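Local coordinates for adenosine 5'-monophosphoramidase (Candida albicans, PDB 6IQ1), which hydrolyses adenosine 5'-monophosphoramidate substrates to AMP and an amine or ammonia, working as a homodimer of the histidine triad (HINT) family, at the zinc ion site and the interface of chains A and B. Numbering follows the deposited sequence. Chains: chain A/B, Adenosine 5'-monophosphoramidase.

Contact 1: the zinc ion site. Residues chain A 7, 9-10, 46, 49, 104. With ZN (zinc ion), chain C.
Four side chains from three separate stretches of chain A close around the zinc ion. A:Cys7 and A:Cys10 form a CxxC motif, A:Cys7 just ahead of helix 8-13 and A:Cys10 within it; A:His49 lies in the loop after strand 42-46, and A:His104 is the first residue of the histidine triad motif, just ahead of strand 107-112. The coordination is near tetrahedral, from 99° between the two histidine nitrogens to 117° between the two sulfurs. ND1 of A:His104 binds the zinc at 2.1 Å and ND1 of A:His49 at 2.2 Å; in both, CG stands anti to the backbone N. The cysteine sulfurs SG of A:Cys7 and A:Cys10 each sit 2.4 Å from the metal, but they get there differently. A:Cys7 holds SG anti to its backbone N (chi1 169°), whereas A:Cys10 turns SG back beside its own N and anti to its carbonyl carbon. The backbone N of A:Cys10 donates an almost straight 3.4 Å hydrogen bond to SG of A:Cys7, which would temper the negative charge expected on that sulfur. The A:His104 imidazole is held at both nitrogens: opposite the metal, its NE2 donates in the ring plane to the backbone O of A:Pro46 at 3.0 Å, nearly along the C=O axis. CB of A:Phe9 lies over one face of this ring, near its rim. With four protein side chains in a near-tetrahedral shell, the zinc is probably structural: it ties the N-terminal segment to the A:His49 loop and to the start of the triad.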
ATOM      1  N   CYS A   7     -21.977   4.049   6.362  1.00 34.05           N
ATOM      2  CA  CYS A   7     -20.776   3.750   5.587  1.00 31.88           C
ATOM      3  C   CYS A   7     -21.101   2.837   4.417  1.00 29.86           C
ATOM      4  O   CYS A   7     -21.614   1.730   4.611  1.00 29.01           O
ATOM      5  CB  CYS A   7     -19.718   3.089   6.476  1.00 29.33           C
ATOM      6  SG  CYS A   7     -18.307   2.403   5.525  1.00 31.05           S
ATOM      7  N   PHE A   9     -19.123   1.154   2.516  1.00 28.14           N
ATOM      8  CA  PHE A   9     -18.378  -0.095   2.390  1.00 30.83           C
ATOM      9  C   PHE A   9     -18.938  -1.156   3.331  1.00 27.38           C
ATOM     10  O   PHE A   9     -19.104  -2.312   2.928  1.00 26.63           O
ATOM     11  CB  PHE A   9     -16.877   0.140   2.609  1.00 26.68           C
ATOM     12  CG  PHE A   9     -16.194   0.756   1.419  1.00 28.64           C
ATOM     13  CD1 PHE A   9     -16.925   1.091   0.286  1.00 28.36           C
ATOM     14  CD2 PHE A   9     -14.834   1.008   1.421  1.00 28.00           C
ATOM     15  CE1 PHE A   9     -16.319   1.649  -0.807  1.00 29.52           C
ATOM     16  CE2 PHE A   9     -14.218   1.569   0.317  1.00 27.10           C
ATOM     17  CZ  PHE A   9     -14.961   1.890  -0.795  1.00 28.63           C
ATOM     18  N   CYS A  10     -19.278  -0.760   4.564  1.00 27.22           N
ATOM     19  CA  CYS A  10     -20.007  -1.630   5.484  1.00 25.08           C
ATOM     20  C   CYS A  10     -21.295  -2.154   4.863  1.00 28.64           C
ATOM     21  O   CYS A  10     -21.691  -3.297   5.126  1.00 26.05           O
ATOM     22  CB  CYS A  10     -20.311  -0.875   6.782  1.00 20.03           C
ATOM     23  SG  CYS A  10     -18.859  -0.799   7.917  1.00 27.75           S
ATOM     24  N   PRO A  46     -10.818  -4.423   5.088  1.00 28.25           N
ATOM     25  CA  PRO A  46     -11.087  -5.266   6.254  1.00 23.79           C
ATOM     26  C   PRO A  46     -12.552  -5.139   6.637  1.00 29.17           C
ATOM     27  O   PRO A  46     -13.217  -4.132   6.355  1.00 25.54           O
ATOM     28  CB  PRO A  46     -10.171  -4.681   7.329  1.00 25.39           C
ATOM     29  CG  PRO A  46     -10.102  -3.214   6.965  1.00 24.06           C
ATOM     30  CD  PRO A  46     -10.165  -3.151   5.457  1.00 22.93           C
ATOM     31  N   HIS A  49     -14.757  -1.960  10.515  1.00 30.18           N
ATOM     32  CA  HIS A  49     -14.857  -0.570  10.094  1.00 32.56           C
ATOM     33  C   HIS A  49     -13.905   0.308  10.910  1.00 33.08           C
ATOM     34  O   HIS A  49     -14.038   0.421  12.134  1.00 27.25           O
ATOM     35  CB  HIS A  49     -16.295  -0.064  10.237  1.00 33.31           C
ATOM     36  CG  HIS A  49     -16.416   1.418  10.088  1.00 34.61           C
ATOM     37  ND1 HIS A  49     -16.674   2.025   8.881  1.00 31.29           N
ATOM     38  CD2 HIS A  49     -16.255   2.420  10.986  1.00 36.15           C
ATOM     39  CE1 HIS A  49     -16.692   3.336   9.042  1.00 31.44           C
ATOM     40  NE2 HIS A  49     -16.445   3.601  10.313  1.00 35.07           N
ATOM     41  N   HIS A 104     -13.462   4.471   5.307  1.00 29.15           N
ATOM     42  CA  HIS A 104     -13.322   3.081   5.719  1.00 31.82           C
ATOM     43  C   HIS A 104     -12.098   2.562   4.977  1.00 27.79           C
ATOM     44  O   HIS A 104     -12.008   2.733   3.760  1.00 30.20           O
ATOM     45  CB  HIS A 104     -14.588   2.272   5.377  1.00 27.21           C
ATOM     46  CG  HIS A 104     -14.534   0.827   5.778  1.00 27.61           C
ATOM     47  ND1 HIS A 104     -15.597   0.187   6.378  1.00 28.46           N
ATOM     48  CD2 HIS A 104     -13.580  -0.119   5.611  1.00 31.20           C
ATOM     49  CE1 HIS A 104     -15.293  -1.078   6.594  1.00 25.86           C
ATOM     50  NE2 HIS A 104     -14.075  -1.294   6.137  1.00 30.99           N
TER
HETATM   51 ZN    ZN C 201     -17.434   0.931   7.149  1.00 39.03          ZN

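Contact 2: the interface of chains A and B. Residues chain A 89-93, 98, 119, 121, 123; chain B 88-91, 119, 121, 123.
Strand 87-94 of each subunit runs antiparallel to its partner across the two-fold axis, joining the sheets of the HINT homodimer, with A:Leu91 opposite B:Leu91. The backbones of A:Gln92 and B:Val90 pair in both directions: N of A:Gln92 donates to O of B:Val90 at 2.9 Å, and N of B:Val90 returns a nearly straight bond to O of A:Gln92, also 2.9 Å, both in the carbonyl planes. Leucine side chains pack the apolar part of the contact. A:Leu91, with CG anti to its backbone N, splits its two methyls: CD1 meets CD2 of B:Leu119 tip to tip at 3.7 Å, while CD2 comes up to CZ3 on the benzo rim of the B:Trp123 indole at 3.6 Å, the two side chains crossing obliquely. A:Leu119 puts CD1 against the same CZ3 of B:Trp123 at 3.8 Å and turns CD2 toward CD1 of B:Leu91. A second, short antiparallel pairing, A:Val121 with B:Val121 in strands 120-122, adds to the seam. At the polar end, the B:Asn89 carboxamide reaches across with CG beside its own backbone N (chi1 -67°). Its ND2 grips two oxygens of chain A, which would fix the rotation of the amide. The backbone O of A:Ala98 takes the bond from ND2 of B:Asn89 at 3.0 Å, in the carbonyl plane and on a lone pair. The other acceptor is the side-chain OD1 of A:Asn93, a predicted AMP-binding residue: its amide plane is turned 78° from that of B:Asn89, and ND2 of B:Asn89 approaches OD1 from above the carbonyl plane at 2.6 Å, with a bent 119° angle at the hydrogen.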
ATOM      1  N   ASN A  89       0.254  -1.105  -8.851  1.00 24.31           N
ATOM      2  CA  ASN A  89       0.465  -0.376  -7.619  1.00 22.97           C
ATOM      3  C   ASN A  89      -0.499  -0.874  -6.554  1.00 27.80           C
ATOM      4  O   ASN A  89      -1.607  -1.337  -6.851  1.00 27.38           O
ATOM      5  CB  ASN A  89       0.256   1.117  -7.815  1.00 27.15           C
ATOM      6  CG  ASN A  89       1.247   1.726  -8.788  1.00 32.11           C
ATOM      7  OD1 ASN A  89       0.956   1.865  -9.984  1.00 30.30           O
ATOM      8  ND2 ASN A  89       2.412   2.121  -8.277  1.00 27.41           N
ATOM      9  N   VAL A  90      -0.058  -0.780  -5.308  1.00 26.39           N
ATOM     10  CA  VAL A  90      -0.908  -0.969  -4.143  1.00 25.13           C
ATOM     11  C   VAL A  90      -0.886   0.344  -3.380  1.00 26.84           C
ATOM     12  O   VAL A  90       0.194   0.880  -3.090  1.00 26.01           O
ATOM     13  CB  VAL A  90      -0.424  -2.137  -3.259  1.00 21.58           C
ATOM     14  CG1 VAL A  90      -1.309  -2.298  -2.056  1.00 21.01           C
ATOM     15  CG2 VAL A  90      -0.355  -3.410  -4.064  1.00 20.08           C
ATOM     16  N   LEU A  91      -2.072   0.878  -3.091  1.00 27.19           N
ATOM     17  CA  LEU A  91      -2.188   2.213  -2.525  1.00 24.25           C
ATOM     18  C   LEU A  91      -3.309   2.222  -1.501  1.00 26.94           C
ATOM     19  O   LEU A  91      -4.378   1.651  -1.731  1.00 29.54           O
ATOM     20  CB  LEU A  91      -2.457   3.263  -3.624  1.00 26.96           C
ATOM     21  CG  LEU A  91      -2.808   4.691  -3.194  1.00 28.29           C
ATOM     22  CD1 LEU A  91      -1.556   5.434  -2.759  1.00 23.26           C
ATOM     23  CD2 LEU A  91      -3.506   5.425  -4.320  1.00 22.34           C
ATOM     24  N   GLN A  92      -3.054   2.875  -0.376  1.00 26.82           N
ATOM     25  CA  GLN A  92      -4.053   3.081   0.656  1.00 28.26           C
ATOM     26  C   GLN A  92      -3.952   4.527   1.118  1.00 28.60           C
ATOM     27  O   GLN A  92      -2.843   5.027   1.338  1.00 27.00           O
ATOM     28  CB  GLN A  92      -3.853   2.107   1.824  1.00 23.47           C
ATOM     29  CG  GLN A  92      -5.033   2.037   2.779  1.00 24.58           C
ATOM     30  CD  GLN A  92      -4.858   2.937   3.978  1.00 29.03           C
ATOM     31  OE1 GLN A  92      -3.732   3.154   4.441  1.00 31.61           O
ATOM     32  NE2 GLN A  92      -5.966   3.469   4.496  1.00 26.52           N
ATOM     33  N   ASN A  93      -5.103   5.190   1.261  1.00 26.51           N
ATOM     34  CA  ASN A  93      -5.168   6.620   1.527  1.00 29.81           C
ATOM     35  C   ASN A  93      -5.833   6.911   2.870  1.00 30.07           C
ATOM     36  O   ASN A  93      -6.793   6.240   3.272  1.00 27.50           O
ATOM     37  CB  ASN A  93      -5.919   7.360   0.405  1.00 28.49           C
ATOM     38  CG  ASN A  93      -5.314   7.110  -0.972  1.00 27.41           C
ATOM     39  OD1 ASN A  93      -4.107   6.912  -1.123  1.00 24.56           O
ATOM     40  ND2 ASN A  93      -6.161   7.132  -1.986  1.00 27.62           N
ATOM     41  N   ALA A  98      -4.991  13.352   1.547  1.00 34.82           N
ATOM     42  CA  ALA A  98      -4.285  12.220   0.961  1.00 32.06           C
ATOM     43  C   ALA A  98      -5.139  11.424  -0.030  1.00 33.53           C
ATOM     44  O   ALA A  98      -4.734  10.316  -0.403  1.00 30.85           O
ATOM     45  CB  ALA A  98      -3.773  11.296   2.066  1.00 29.22           C
ATOM     46  N   LEU A 119      -2.418   4.249 -11.806  1.00 27.48           N
ATOM     47  CA  LEU A 119      -1.963   5.308 -10.916  1.00 29.51           C
ATOM     48  C   LEU A 119      -0.912   6.182 -11.598  1.00 31.81           C
ATOM     49  O   LEU A 119      -0.039   5.689 -12.321  1.00 28.67           O
ATOM     50  CB  LEU A 119      -1.383   4.705  -9.637  1.00 27.30           C
ATOM     51  CG  LEU A 119      -1.043   5.707  -8.547  1.00 27.54           C
ATOM     52  CD1 LEU A 119      -2.329   6.373  -8.007  1.00 24.66           C
ATOM     53  CD2 LEU A 119      -0.253   5.017  -7.444  1.00 24.90           C
ATOM     54  N   VAL A 121       2.038   8.845 -10.506  1.00 33.21           N
ATOM     55  CA  VAL A 121       2.773   9.041  -9.263  1.00 29.44           C
ATOM     56  C   VAL A 121       3.541  10.354  -9.351  1.00 32.84           C
ATOM     57  O   VAL A 121       4.517  10.470 -10.109  1.00 33.82           O
ATOM     58  CB  VAL A 121       3.709   7.860  -8.976  1.00 27.97           C
ATOM     59  CG1 VAL A 121       4.580   8.143  -7.738  1.00 27.05           C
ATOM     60  CG2 VAL A 121       2.884   6.581  -8.804  1.00 24.97           C
ATOM     61  N   TRP A 123       6.105  12.616  -7.490  1.00 34.01           N
ATOM     62  CA  TRP A 123       7.192  12.187  -6.608  1.00 34.61           C
ATOM     63  C   TRP A 123       8.168  13.333  -6.342  1.00 34.37           C
ATOM     64  O   TRP A 123       9.291  13.350  -6.867  1.00 30.51           O
ATOM     65  CB  TRP A 123       7.906  10.970  -7.207  1.00 32.83           C
ATOM     66  CG  TRP A 123       8.621  10.125  -6.182  1.00 34.59           C
ATOM     67  CD1 TRP A 123       9.972  10.069  -5.956  1.00 32.62           C
ATOM     68  CD2 TRP A 123       8.021   9.228  -5.242  1.00 32.09           C
ATOM     69  NE1 TRP A 123      10.242   9.191  -4.939  1.00 31.38           N
ATOM     70  CE2 TRP A 123       9.062   8.657  -4.487  1.00 31.29           C
ATOM     71  CE3 TRP A 123       6.700   8.837  -4.978  1.00 34.94           C
ATOM     72  CZ2 TRP A 123       8.827   7.724  -3.476  1.00 29.47           C
ATOM     73  CZ3 TRP A 123       6.468   7.909  -3.969  1.00 30.96           C
ATOM     74  CH2 TRP A 123       7.527   7.369  -3.231  1.00 30.60           C
TER
ATOM     75  N   TYR B  88      -1.921  10.726   5.223  1.00 28.51           N
ATOM     76  CA  TYR B  88      -0.778   9.919   4.811  1.00 29.58           C
ATOM     77  C   TYR B  88      -1.205   8.860   3.797  1.00 31.49           C
ATOM     78  O   TYR B  88      -2.383   8.490   3.698  1.00 26.85           O
ATOM     79  CB  TYR B  88      -0.061   9.266   6.011  1.00 29.36           C
ATOM     80  CG  TYR B  88      -0.876   8.347   6.908  1.00 30.84           C
ATOM     81  CD1 TYR B  88      -1.608   8.856   7.978  1.00 30.22           C
ATOM     82  CD2 TYR B  88      -0.861   6.969   6.721  1.00 29.64           C
ATOM     83  CE1 TYR B  88      -2.334   8.024   8.816  1.00 32.53           C
ATOM     84  CE2 TYR B  88      -1.565   6.120   7.566  1.00 29.93           C
ATOM     85  CZ  TYR B  88      -2.305   6.652   8.611  1.00 31.89           C
ATOM     86  OH  TYR B  88      -3.029   5.815   9.435  1.00 26.60           O
ATOM     87  N   ASN B  89      -0.214   8.386   3.038  1.00 28.42           N
ATOM     88  CA  ASN B  89      -0.396   7.377   2.006  1.00 27.54           C
ATOM     89  C   ASN B  89       0.504   6.170   2.263  1.00 31.36           C
ATOM     90  O   ASN B  89       1.639   6.309   2.736  1.00 28.14           O
ATOM     91  CB  ASN B  89      -0.103   7.960   0.629  1.00 23.99           C
ATOM     92  CG  ASN B  89      -1.118   9.004   0.223  1.00 31.42           C
ATOM     93  OD1 ASN B  89      -0.888  10.208   0.398  1.00 28.68           O
ATOM     94  ND2 ASN B  89      -2.266   8.550  -0.315  1.00 28.91           N
ATOM     95  N   VAL B  90      -0.008   4.983   1.949  1.00 28.19           N
ATOM     96  CA  VAL B  90       0.798   3.770   1.892  1.00 28.87           C
ATOM     97  C   VAL B  90       0.872   3.366   0.426  1.00 29.42           C
ATOM     98  O   VAL B  90      -0.165   3.149  -0.214  1.00 30.49           O
ATOM     99  CB  VAL B  90       0.214   2.656   2.778  1.00 28.35           C
ATOM    100  CG1 VAL B  90       1.172   1.441   2.861  1.00 21.99           C
ATOM    101  CG2 VAL B  90      -0.054   3.193   4.181  1.00 21.52           C
ATOM    102  N   LEU B  91       2.089   3.314  -0.125  1.00 26.54           N
ATOM    103  CA  LEU B  91       2.279   3.010  -1.538  1.00 26.76           C
ATOM    104  C   LEU B  91       3.278   1.870  -1.718  1.00 29.18           C
ATOM    105  O   LEU B  91       4.300   1.808  -1.024  1.00 29.35           O
ATOM    106  CB  LEU B  91       2.768   4.237  -2.298  1.00 29.44           C
ATOM    107  CG  LEU B  91       3.001   4.065  -3.802  1.00 27.73           C
ATOM    108  CD1 LEU B  91       1.709   3.666  -4.471  1.00 28.98           C
ATOM    109  CD2 LEU B  91       3.561   5.359  -4.410  1.00 27.81           C
ATOM    110  N   LEU B 119       2.898  12.348  -1.347  1.00 31.37           N
ATOM    111  CA  LEU B 119       2.498  11.700  -2.587  1.00 32.15           C
ATOM    112  C   LEU B 119       1.526  12.588  -3.356  1.00 30.10           C
ATOM    113  O   LEU B 119       0.609  13.179  -2.773  1.00 26.46           O
ATOM    114  CB  LEU B 119       1.868  10.336  -2.299  1.00 26.55           C
ATOM    115  CG  LEU B 119       1.444   9.550  -3.536  1.00 27.55           C
ATOM    116  CD1 LEU B 119       2.634   9.310  -4.444  1.00 30.45           C
ATOM    117  CD2 LEU B 119       0.806   8.228  -3.152  1.00 29.02           C
ATOM    118  N   VAL B 121      -1.242  12.176  -6.165  1.00 29.27           N
ATOM    119  CA  VAL B 121      -2.075  11.119  -6.722  1.00 30.13           C
ATOM    120  C   VAL B 121      -2.638  11.593  -8.062  1.00 32.63           C
ATOM    121  O   VAL B 121      -3.479  12.496  -8.108  1.00 32.04           O
ATOM    122  CB  VAL B 121      -3.196  10.744  -5.741  1.00 31.49           C
ATOM    123  CG1 VAL B 121      -3.984   9.538  -6.229  1.00 28.37           C
ATOM    124  CG2 VAL B 121      -2.599  10.482  -4.379  1.00 29.58           C
ATOM    125  N   TRP B 123      -5.146  10.429 -10.890  1.00 33.04           N
ATOM    126  CA  TRP B 123      -6.300   9.533 -10.779  1.00 30.70           C
ATOM    127  C   TRP B 123      -7.156   9.629 -12.037  1.00 31.59           C
ATOM    128  O   TRP B 123      -8.226  10.254 -12.036  1.00 32.07           O
ATOM    129  CB  TRP B 123      -7.100   9.855  -9.510  1.00 35.28           C
ATOM    130  CG  TRP B 123      -7.899   8.701  -8.889  1.00 32.50           C
ATOM    131  CD1 TRP B 123      -9.257   8.510  -8.948  1.00 28.65           C
ATOM    132  CD2 TRP B 123      -7.380   7.606  -8.121  1.00 27.80           C
ATOM    133  NE1 TRP B 123      -9.608   7.369  -8.267  1.00 28.04           N
ATOM    134  CE2 TRP B 123      -8.477   6.794  -7.751  1.00 29.32           C
ATOM    135  CE3 TRP B 123      -6.095   7.219  -7.728  1.00 29.95           C
ATOM    136  CZ2 TRP B 123      -8.323   5.617  -6.994  1.00 31.84           C
ATOM    137  CZ3 TRP B 123      -5.944   6.051  -6.958  1.00 30.50           C
ATOM    138  CH2 TRP B 123      -7.051   5.271  -6.599  1.00 26.71           C
TER

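Contact 1 lies within one subunit and contact 2 between the two; their C-alpha centres are about 19 Å apart and they share no residue. Both flank A:His106, the predicted nucleotide-carrying histidine, which lies about 8 Å from the centre of contact 1 and about 9 Å from the centre of contact 2. Contact 1 fixes the first histidine of the triad motif, while contact 2 includes A:Asn93 in strand 87-94, predicted to bind AMP. Metal site and dimer seam may therefore brace the catalytic region from different sides, and the two-fold axis repeats this framework in the other subunit.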